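Local structure of fucolectin-related protein (Streptococcus pneumoniae, 2WMF) at residues N350-G355 / S404-Y409; N368-I373 / Y414-E419; N429-Y434 / V446-Y451. The protein is a family 98 glycoside hydrolase whose catalytic module probably cleaves host blood-group carbohydrate antigens, consistent with a part in fucose utilization. All blocks are in the same frame, centred on the assembly; numbering follows the deposited sequence.

Contact 1 (N350-G355 / S404-Y409); sequences NGFYQG and SSKVNY
A single lysine from the start of a helix, Lys406, reaches into a turn of the 350-355 loop, a worked example of how one ammonium group can gather the carbonyls that a tight turn presents. The turn is type I, running from Gly351 to Gln354 and closed by Gln354 N bonding back to Gly351 O. That oxygen also lies 3.1 Å from Lys406 NZ, but the angle is too poor for a hydrogen bond. Phe352 comes next and contributes in two ways. Its carbonyl O accepts from Lys406 NZ at 2.8 Å, with the donor standing well above the carbonyl plane, 57° out of it. Its ring, carried beside its own carbonyl carbon with CG anti to the backbone N (chi1 -176°), brings CD1 to 4.1 Å from Lys406 CD, so the aliphatic part of the lysine rests obliquely against the phenyl group. Tyr353 turns away; its ring receives Phe352 CD2 over one face, and its hydroxyl bonds to Ser224. Gln354 O supplies the second hydrogen bond, 3.0 Å from Lys406 NZ, and here the donor is only slightly tilted from the carbonyl plane. The lysine chain is extended except for a bend at chi3 (74°), which swings CE and NZ in between the two acceptors. At Gly355 the backbone has a positive phi, and its carbonyl O meets Val407 CG2 at 3.5 Å. The turn lies in the long loop between strands 337-340 and 376-377, facing the first residues of helix 406-413, while Tyr353 reaches back to helix 219-231 and Tyr409 packs on strand 394-396.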
loop_
_atom_site.group_PDB
_atom_site.type_symbol
_atom_site.label_atom_id
_atom_site.label_comp_id
_atom_site.label_asym_id
_atom_site.label_seq_id
_atom_site.Cartn_x
_atom_site.Cartn_y
_atom_site.Cartn_z
ATOM N N ASN A 350 8.216 20.295 9.127
ATOM C CA ASN A 350 7.002 20.062 8.331
ATOM C C ASN A 350 6.936 20.615 6.872
ATOM O O ASN A 350 6.117 20.088 6.074
ATOM C CB ASN A 350 5.824 20.778 9.047
ATOM C CG ASN A 350 5.435 20.145 10.410
ATOM O OD1 ASN A 350 6.095 19.229 10.909
ATOM N ND2 ASN A 350 4.337 20.663 11.016
ATOM N N GLY A 351 7.870 21.427 6.385
ATOM C CA GLY A 351 8.234 21.332 4.942
ATOM C C GLY A 351 9.310 20.546 4.258
ATOM O O GLY A 351 9.690 20.894 3.120
ATOM N N PHE A 352 9.793 19.490 4.895
ATOM C CA PHE A 352 10.964 18.822 4.368
ATOM C C PHE A 352 10.766 18.341 2.928
ATOM O O PHE A 352 11.692 18.419 2.135
ATOM C CB PHE A 352 11.387 17.646 5.263
ATOM C CG PHE A 352 12.665 16.977 4.811
ATOM C CD1 PHE A 352 13.928 17.558 5.068
ATOM C CD2 PHE A 352 12.620 15.792 4.115
ATOM C CE1 PHE A 352 15.088 16.925 4.640
ATOM C CE2 PHE A 352 13.763 15.174 3.680
ATOM C CZ PHE A 352 15.009 15.719 3.948
ATOM N N TYR A 353 9.601 17.754 2.623
ATOM C CA TYR A 353 9.451 17.090 1.337
ATOM C C TYR A 353 9.053 18.048 0.196
ATOM O O TYR A 353 9.105 17.686 -0.997
ATOM C CB TYR A 353 8.450 15.938 1.464
ATOM C CG TYR A 353 8.953 14.885 2.439
ATOM C CD1 TYR A 353 9.831 13.893 2.016
ATOM C CD2 TYR A 353 8.595 14.902 3.779
ATOM C CE1 TYR A 353 10.309 12.933 2.894
ATOM C CE2 TYR A 353 9.092 13.954 4.676
ATOM C CZ TYR A 353 9.961 12.992 4.232
ATOM O OH TYR A 353 10.410 12.046 5.116
ATOM N N GLN A 354 8.722 19.282 0.553
ATOM C CA GLN A 354 8.429 20.332 -0.465
ATOM C C GLN A 354 9.665 20.594 -1.319
ATOM O O GLN A 354 10.812 20.599 -0.829
ATOM C CB GLN A 354 8.029 21.605 0.241
ATOM C CG GLN A 354 6.790 21.481 1.056
ATOM C CD GLN A 354 5.537 21.640 0.248
ATOM O OE1 GLN A 354 5.572 22.024 -0.929
ATOM N NE2 GLN A 354 4.401 21.369 0.882
ATOM N N GLY A 355 9.469 20.776 -2.613
ATOM C CA GLY A 355 10.604 20.909 -3.513
ATOM C C GLY A 355 11.381 19.687 -3.867
ATOM O O GLY A 355 12.188 19.717 -4.790
ATOM N N SER A 404 20.267 24.590 4.174
ATOM C CA SER A 404 20.013 25.976 3.813
ATOM C C SER A 404 19.694 26.040 2.318
ATOM O O SER A 404 18.932 26.916 1.887
ATOM C CB SER A 404 21.206 26.878 4.153
ATOM O OG SER A 404 22.323 26.607 3.301
ATOM N N SER A 405 20.266 25.120 1.529
ATOM C CA SER A 405 19.821 24.916 0.156
ATOM C C SER A 405 19.583 23.412 -0.085
ATOM O O SER A 405 20.276 22.722 -0.828
ATOM C CB SER A 405 20.814 25.485 -0.829
ATOM O OG SER A 405 22.022 24.779 -0.704
ATOM N N LYS A 406 18.532 22.964 0.555
ATOM C CA LYS A 406 18.174 21.557 0.631
ATOM C C LYS A 406 18.057 20.909 -0.762
ATOM O O LYS A 406 18.635 19.838 -1.027
ATOM C CB LYS A 406 16.836 21.472 1.368
ATOM C CG LYS A 406 16.177 20.125 1.345
ATOM C CD LYS A 406 14.791 20.167 1.969
ATOM C CE LYS A 406 13.792 20.858 1.015
ATOM N NZ LYS A 406 12.438 21.078 1.595
ATOM N N VAL A 407 17.282 21.538 -1.645
ATOM C CA VAL A 407 17.021 20.935 -2.952
ATOM C C VAL A 407 18.285 20.886 -3.810
ATOM O O VAL A 407 18.607 19.858 -4.426
ATOM C CB VAL A 407 15.838 21.645 -3.687
ATOM C CG1 VAL A 407 15.713 21.147 -5.124
ATOM C CG2 VAL A 407 14.553 21.438 -2.908
ATOM N N ASN A 408 19.022 21.995 -3.861
ATOM C CA ASN A 408 20.271 22.005 -4.622
ATOM C C ASN A 408 21.246 20.937 -4.097
ATOM O O ASN A 408 21.917 20.255 -4.870
ATOM C CB ASN A 408 20.916 23.394 -4.568
ATOM C CG ASN A 408 20.171 24.421 -5.423
ATOM O OD1 ASN A 408 19.356 24.066 -6.293
ATOM N ND2 ASN A 408 20.439 25.705 -5.171
ATOM N N TYR A 409 21.334 20.804 -2.773
ATOM C CA TYR A 409 22.254 19.824 -2.198
ATOM C C TYR A 409 21.858 18.391 -2.550
ATOM O O TYR A 409 22.660 17.605 -3.040
ATOM C CB TYR A 409 22.380 19.968 -0.683
ATOM C CG TYR A 409 23.355 18.949 -0.161
ATOM C CD1 TYR A 409 24.704 19.034 -0.487
ATOM C CD2 TYR A 409 22.920 17.853 0.579
ATOM C CE1 TYR A 409 25.595 18.101 -0.066
ATOM C CE2 TYR A 409 23.800 16.891 1.027
ATOM C CZ TYR A 409 25.150 17.008 0.706
ATOM O OH TYR A 409 26.022 16.016 1.123
#

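Contact 2 (N368-I373 / Y414-E419); sequences NGRYHI and YPKLYE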
loop_
_atom_site.group_PDB
_atom_site.type_symbol
_atom_site.label_atom_id
_atom_site.label_comp_id
_atom_site.label_asym_id
_atom_site.label_seq_id
_atom_site.Cartn_x
_atom_site.Cartn_y
_atom_site.Cartn_z
ATOM N N ASN A 368 7.644 13.135 -7.706
ATOM C CA ASN A 368 8.990 12.914 -8.264
ATOM C C ASN A 368 9.512 11.582 -7.723
ATOM O O ASN A 368 9.391 11.343 -6.511
ATOM C CB ASN A 368 9.885 14.080 -7.769
ATOM C CG ASN A 368 11.100 14.320 -8.610
ATOM O OD1 ASN A 368 11.514 13.480 -9.409
ATOM N ND2 ASN A 368 11.666 15.538 -8.467
ATOM N N GLY A 369 10.196 10.807 -8.567
ATOM C CA GLY A 369 10.860 9.577 -8.166
ATOM C C GLY A 369 12.373 9.670 -8.044
ATOM O O GLY A 369 13.003 8.682 -7.759
ATOM N N ARG A 370 12.915 10.875 -8.266
ATOM C CA ARG A 370 14.350 11.149 -8.330
ATOM C C ARG A 370 15.136 10.675 -7.099
ATOM O O ARG A 370 16.311 10.307 -7.209
ATOM C CB ARG A 370 14.577 12.658 -8.548
ATOM C CG ARG A 370 16.038 13.070 -8.675
ATOM C CD ARG A 370 16.084 14.521 -9.109
ATOM N NE ARG A 370 17.436 15.048 -9.150
ATOM C CZ ARG A 370 17.751 16.237 -9.646
ATOM N NH1 ARG A 370 16.786 17.034 -10.104
ATOM N NH2 ARG A 370 19.002 16.657 -9.639
ATOM N N TYR A 371 14.520 10.760 -5.923
ATOM C CA TYR A 371 15.204 10.502 -4.647
ATOM C C TYR A 371 14.694 9.195 -4.011
ATOM O O TYR A 371 15.092 8.864 -2.906
ATOM C CB TYR A 371 14.965 11.674 -3.668
ATOM C CG TYR A 371 15.037 13.042 -4.328
ATOM C CD1 TYR A 371 16.257 13.703 -4.493
ATOM C CD2 TYR A 371 13.890 13.653 -4.836
ATOM C CE1 TYR A 371 16.342 14.933 -5.150
ATOM C CE2 TYR A 371 13.966 14.900 -5.504
ATOM C CZ TYR A 371 15.175 15.524 -5.646
ATOM O OH TYR A 371 15.180 16.757 -6.276
ATOM N N HIS A 372 13.816 8.474 -4.707
ATOM C CA HIS A 372 13.107 7.341 -4.129
ATOM C C HIS A 372 12.367 7.828 -2.877
ATOM O O HIS A 372 12.100 9.013 -2.765
ATOM C CB HIS A 372 14.092 6.200 -3.801
ATOM C CG HIS A 372 15.057 5.917 -4.910
ATOM N ND1 HIS A 372 14.685 5.228 -6.042
ATOM C CD2 HIS A 372 16.361 6.255 -5.074
ATOM C CE1 HIS A 372 15.713 5.182 -6.879
ATOM N NE2 HIS A 372 16.751 5.776 -6.311
ATOM N N ILE A 373 12.052 6.929 -1.963
ATOM C CA ILE A 373 11.727 7.326 -0.568
ATOM C C ILE A 373 13.075 7.614 0.138
ATOM O O ILE A 373 13.964 6.735 0.208
ATOM C CB ILE A 373 10.970 6.224 0.198
ATOM C CG1 ILE A 373 9.530 6.109 -0.331
ATOM C CG2 ILE A 373 10.967 6.499 1.693
ATOM C CD1 ILE A 373 8.831 4.784 0.055
ATOM N N TYR A 414 21.634 13.073 -6.119
ATOM C CA TYR A 414 20.718 12.278 -6.899
ATOM C C TYR A 414 20.560 12.980 -8.247
ATOM O O TYR A 414 19.899 13.997 -8.332
ATOM C CB TYR A 414 19.348 12.233 -6.208
ATOM C CG TYR A 414 19.304 11.409 -4.950
ATOM C CD1 TYR A 414 18.976 10.053 -4.999
ATOM C CD2 TYR A 414 19.542 11.978 -3.703
ATOM C CE1 TYR A 414 18.900 9.286 -3.834
ATOM C CE2 TYR A 414 19.475 11.195 -2.537
ATOM C CZ TYR A 414 19.146 9.848 -2.619
ATOM O OH TYR A 414 19.125 9.071 -1.453
ATOM N N PRO A 415 21.162 12.442 -9.306
ATOM C CA PRO A 415 20.998 13.089 -10.609
ATOM C C PRO A 415 19.573 13.081 -11.133
ATOM O O PRO A 415 18.768 12.195 -10.797
ATOM C CB PRO A 415 21.868 12.252 -11.529
ATOM C CG PRO A 415 22.147 11.046 -10.822
ATOM C CD PRO A 415 22.058 11.284 -9.370
ATOM N N LYS A 416 19.277 14.074 -11.956
ATOM C CA LYS A 416 17.965 14.157 -12.609
ATOM C C LYS A 416 17.941 13.120 -13.734
ATOM O O LYS A 416 18.868 13.079 -14.574
ATOM C CB LYS A 416 17.707 15.581 -13.146
ATOM C CG LYS A 416 16.251 15.807 -13.579
ATOM C CD LYS A 416 16.064 17.211 -14.121
ATOM C CE LYS A 416 14.701 17.390 -14.687
ATOM N NZ LYS A 416 14.391 18.805 -15.064
ATOM N N LEU A 417 16.911 12.274 -13.720
ATOM C CA LEU A 417 16.846 11.135 -14.632
ATOM C C LEU A 417 15.797 11.204 -15.732
ATOM O O LEU A 417 15.814 10.379 -16.641
ATOM C CB LEU A 417 16.632 9.824 -13.860
ATOM C CG LEU A 417 17.628 9.523 -12.744
ATOM C CD1 LEU A 417 17.379 8.165 -12.067
ATOM C CD2 LEU A 417 19.101 9.621 -13.277
ATOM N N TYR A 418 14.846 12.145 -15.658
ATOM C CA TYR A 418 13.854 12.241 -16.700
ATOM C C TYR A 418 13.356 13.680 -16.787
ATOM O O TYR A 418 13.620 14.468 -15.857
ATOM C CB TYR A 418 12.666 11.288 -16.441
ATOM C CG TYR A 418 11.781 11.649 -15.255
ATOM C CD1 TYR A 418 10.521 12.268 -15.446
ATOM C CD2 TYR A 418 12.194 11.380 -13.931
ATOM C CE1 TYR A 418 9.711 12.601 -14.348
ATOM C CE2 TYR A 418 11.380 11.729 -12.819
ATOM C CZ TYR A 418 10.124 12.279 -13.036
ATOM O OH TYR A 418 9.289 12.570 -11.943
ATOM N N GLU A 419 12.633 13.970 -17.869
ATOM C CA GLU A 419 11.994 15.259 -18.077
ATOM C C GLU A 419 10.477 15.103 -18.060
ATOM O O GLU A 419 9.930 14.028 -18.335
ATOM C CB GLU A 419 12.420 15.854 -19.428
ATOM C CG GLU A 419 13.910 16.124 -19.533
ATOM C CD GLU A 419 14.364 17.265 -18.641
ATOM O OE1 GLU A 419 13.546 18.093 -18.228
ATOM O OE2 GLU A 419 15.578 17.342 -18.340
HETATM O O HOH W 1 18.405 10.035 -9.030
HETATM O O HOH W 2 17.060 7.458 -1.615
#
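Arg370 grips Tyr414 side-on: NE, at 2.8 Å, and NH2, at 3.1 Å, both donate to Tyr414 O, which lies in the guanidinium plane. The NE bond is the straighter, 158° at the hydrogen. An arginine chain extended from CG to NE delivers the group, and Lys416 N lies over one guanidinium face. Close by is the tight packing. Tyr371 turns a ring edge toward the face of Tyr414 in an offset edge-to-face pair, centroids 5.6 Å apart and planes at 72°, while Tyr371 CA makes a CH-pi contact over the same ring. The hydroxyl of buried Tyr414 bonds to Lys336 N, Ala337 N and a water that also donates to Tyr371 O; that of Tyr371 bonds to Asn411. The arginine and its neighbours occupy a type I turn, Gly369 to His372, entered through an Asx turn in which Asn368 OD1 accepts from Arg370 N. The two segments meet as loops, with no strand pairing between them. A second water bridges their backbones, donating to both Arg370 O and Pro415 O. Toward solvent the fit slackens: exposed Lys416 lays its CB 3.5 Å from Arg370 NH1, then carries its amine away to a weak salt bridge with Glu419.

Contact 3 (N429-Y434 / V446-Y451); sequences NSWYIY and VMLPMY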
loop_
_atom_site.group_PDB
_atom_site.type_symbol
_atom_site.label_atom_id
_atom_site.label_comp_id
_atom_site.label_asym_id
_atom_site.label_seq_id
_atom_site.Cartn_x
_atom_site.Cartn_y
_atom_site.Cartn_z
ATOM N N ASN A 429 16.506 -2.109 -13.607
ATOM C CA ASN A 429 16.337 -2.003 -15.064
ATOM C C ASN A 429 14.932 -1.632 -15.478
ATOM O O ASN A 429 14.552 -1.871 -16.609
ATOM C CB ASN A 429 16.763 -3.307 -15.781
ATOM C CG ASN A 429 15.948 -4.527 -15.368
ATOM O OD1 ASN A 429 15.598 -4.694 -14.217
ATOM N ND2 ASN A 429 15.702 -5.410 -16.308
ATOM N N SER A 430 14.186 -1.003 -14.571
ATOM C CA SER A 430 12.817 -0.594 -14.867
ATOM C C SER A 430 12.520 0.877 -14.507
ATOM O O SER A 430 13.181 1.462 -13.633
ATOM C CB SER A 430 11.818 -1.445 -14.108
ATOM O OG SER A 430 11.955 -2.814 -14.388
ATOM N N TRP A 431 11.509 1.425 -15.182
ATOM C CA TRP A 431 10.883 2.668 -14.810
ATOM C C TRP A 431 9.513 2.362 -14.220
ATOM O O TRP A 431 8.728 1.614 -14.812
ATOM C CB TRP A 431 10.661 3.570 -16.045
ATOM C CG TRP A 431 11.879 4.289 -16.561
ATOM C CD1 TRP A 431 12.529 4.083 -17.788
ATOM C CD2 TRP A 431 12.512 5.395 -15.950
ATOM N NE1 TRP A 431 13.558 4.994 -17.933
ATOM C CE2 TRP A 431 13.557 5.842 -16.844
ATOM C CE3 TRP A 431 12.293 6.089 -14.764
ATOM C CZ2 TRP A 431 14.348 6.933 -16.563
ATOM C CZ3 TRP A 431 13.092 7.198 -14.503
ATOM C CH2 TRP A 431 14.122 7.586 -15.384
ATOM N N TYR A 432 9.223 2.990 -13.078
ATOM C CA TYR A 432 7.917 2.944 -12.406
ATOM C C TYR A 432 7.323 4.377 -12.503
ATOM O O TYR A 432 7.959 5.350 -12.087
ATOM C CB TYR A 432 8.046 2.494 -10.938
ATOM C CG TYR A 432 8.228 1.005 -10.860
ATOM C CD1 TYR A 432 7.124 0.186 -10.678
ATOM C CD2 TYR A 432 9.462 0.402 -11.121
ATOM C CE1 TYR A 432 7.219 -1.194 -10.732
ATOM C CE2 TYR A 432 9.590 -1.016 -11.174
ATOM C CZ TYR A 432 8.481 -1.815 -10.984
ATOM O OH TYR A 432 8.593 -3.196 -11.056
ATOM N N ILE A 433 6.114 4.480 -13.051
ATOM C CA ILE A 433 5.570 5.742 -13.531
ATOM C C ILE A 433 4.099 5.895 -13.116
ATOM O O ILE A 433 3.332 4.930 -13.165
ATOM C CB ILE A 433 5.609 5.775 -15.079
ATOM C CG1 ILE A 433 7.032 5.543 -15.595
ATOM C CG2 ILE A 433 5.005 7.039 -15.631
ATOM C CD1 ILE A 433 7.068 4.587 -16.749
ATOM N N TYR A 434 3.699 7.115 -12.777
ATOM C CA TYR A 434 2.280 7.460 -12.681
ATOM C C TYR A 434 2.013 8.953 -12.825
ATOM O O TYR A 434 2.892 9.791 -12.683
ATOM C CB TYR A 434 1.604 6.880 -11.443
ATOM C CG TYR A 434 2.122 7.187 -10.046
ATOM C CD1 TYR A 434 2.132 8.494 -9.536
ATOM C CD2 TYR A 434 2.568 6.151 -9.183
ATOM C CE1 TYR A 434 2.602 8.766 -8.254
ATOM C CE2 TYR A 434 2.988 6.413 -7.886
ATOM C CZ TYR A 434 2.998 7.715 -7.401
ATOM O OH TYR A 434 3.379 7.981 -6.105
ATOM N N VAL A 446 5.922 12.345 -19.292
ATOM C CA VAL A 446 7.293 12.067 -18.990
ATOM C C VAL A 446 8.022 11.710 -20.268
ATOM O O VAL A 446 7.458 11.085 -21.172
ATOM C CB VAL A 446 7.454 10.944 -17.922
ATOM C CG1 VAL A 446 6.813 11.376 -16.561
ATOM C CG2 VAL A 446 6.921 9.591 -18.344
ATOM N N MET A 447 9.284 12.123 -20.289
ATOM C CA MET A 447 10.256 11.690 -21.312
ATOM C C MET A 447 11.372 11.008 -20.547
ATOM O O MET A 447 12.061 11.631 -19.757
ATOM C CB MET A 447 10.805 12.888 -22.098
ATOM C CG MET A 447 11.653 12.468 -23.264
ATOM S SD MET A 447 13.314 11.871 -22.933
ATOM C CE MET A 447 14.110 13.151 -21.902
ATOM N N LEU A 448 11.494 9.702 -20.796
ATOM C CA LEU A 448 12.373 8.806 -20.079
ATOM C C LEU A 448 13.547 8.344 -20.951
ATOM O O LEU A 448 13.379 7.548 -21.877
ATOM C CB LEU A 448 11.562 7.589 -19.652
ATOM C CG LEU A 448 10.242 7.764 -18.914
ATOM C CD1 LEU A 448 9.524 6.423 -18.669
ATOM C CD2 LEU A 448 10.434 8.550 -17.616
ATOM N N PRO A 449 14.751 8.842 -20.642
ATOM C CA PRO A 449 15.949 8.244 -21.254
ATOM C C PRO A 449 15.951 6.751 -20.938
ATOM O O PRO A 449 15.484 6.327 -19.868
ATOM C CB PRO A 449 17.106 8.926 -20.515
ATOM C CG PRO A 449 16.537 10.207 -19.949
ATOM C CD PRO A 449 15.101 9.847 -19.629
ATOM N N MET A 450 16.478 5.958 -21.861
ATOM C CA MET A 450 16.507 4.515 -21.672
ATOM C C MET A 450 17.956 4.049 -21.543
ATOM O O MET A 450 18.885 4.745 -21.937
ATOM C CB MET A 450 15.771 3.817 -22.825
ATOM C CG MET A 450 14.230 4.201 -22.895
ATOM S SD MET A 450 13.307 3.668 -21.421
ATOM C CE MET A 450 12.921 2.000 -21.979
ATOM N N TYR A 451 18.126 2.894 -20.906
ATOM C CA TYR A 451 19.457 2.438 -20.443
ATOM C C TYR A 451 19.989 1.279 -21.283
ATOM O O TYR A 451 21.081 0.774 -21.028
ATOM C CB TYR A 451 19.403 2.049 -18.964
ATOM C CG TYR A 451 19.149 3.216 -17.984
ATOM C CD1 TYR A 451 20.077 3.543 -16.998
ATOM C CD2 TYR A 451 17.950 3.962 -18.044
ATOM C CE1 TYR A 451 19.849 4.578 -16.073
ATOM C CE2 TYR A 451 17.707 4.998 -17.115
ATOM C CZ TYR A 451 18.656 5.321 -16.163
ATOM O OH TYR A 451 18.414 6.351 -15.259
#
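This is face-to-face packing between two antiparallel sheets of the C-terminal region, a beta-sandwich arrangement in which strand 430-434 of one sheet lies against strand 444-449 of the other. The short strand axes pass 9.8 Å apart, too far for backbone pairing, and run at 167°, so the chains are nearly antiparallel although they belong to different layers. The gap is bridged by side chains, one of which reaches a backbone carbonyl. Trp431 is the principal one: its CG, anti to the carbonyl carbon, sends the indole across to the opposite strand. Leu448 slides past it in the other direction, CB making a CH-pi contact 4.0 Å from the centroid of the five-membered ring while CD2 sits over the centre of the ring system. Farther into the sandwich, Ile433 and Leu448 meet tip to tip, Ile433 CD1 being 3.6 Å from Leu448 CD1, and Val446 adds a looser methyl contact to Ile433. Toward the rim, the edge of the indole meets Met450 and the carbonyl of Pro449. Met450, its chain bent twice, brings SD to 3.7 Å from Trp431 CD1, a Met-aromatic contact. Tyr451 crosses the indole at about a right angle, and Trp431 CZ2 meets the edge of the tyrosine ring, near its plane; Arg426 forms cation-pi contacts with both aromatic residues. The one hydrogen bond between the segments uses the indole nitrogen: Trp431 NE1 donates to Pro449 O at 3.0 Å, the oxygen lying only 9° out of the indole plane and the N-H...O angle bent to 145°.

The three contacts fall in the C-terminal family 98 region, and together they illustrate how loops can join a sandwich to a barrel. Contacts 1 and 2 interlock along the chain: their segments alternate, both first segments lie in the loop between strands 337-340 and 376-377, and helix 406-413 leads from one second segment to the other. Their centres are 14 Å apart. Contact 3 follows in sequence, its centre 10 Å from that of contact 2, which it touches where Glu419 O meets Met447 N at 2.8 Å, a probable hydrogen bond. Loop packing near barrel helix 219-231 thus passes directly into the two-sheet sandwich.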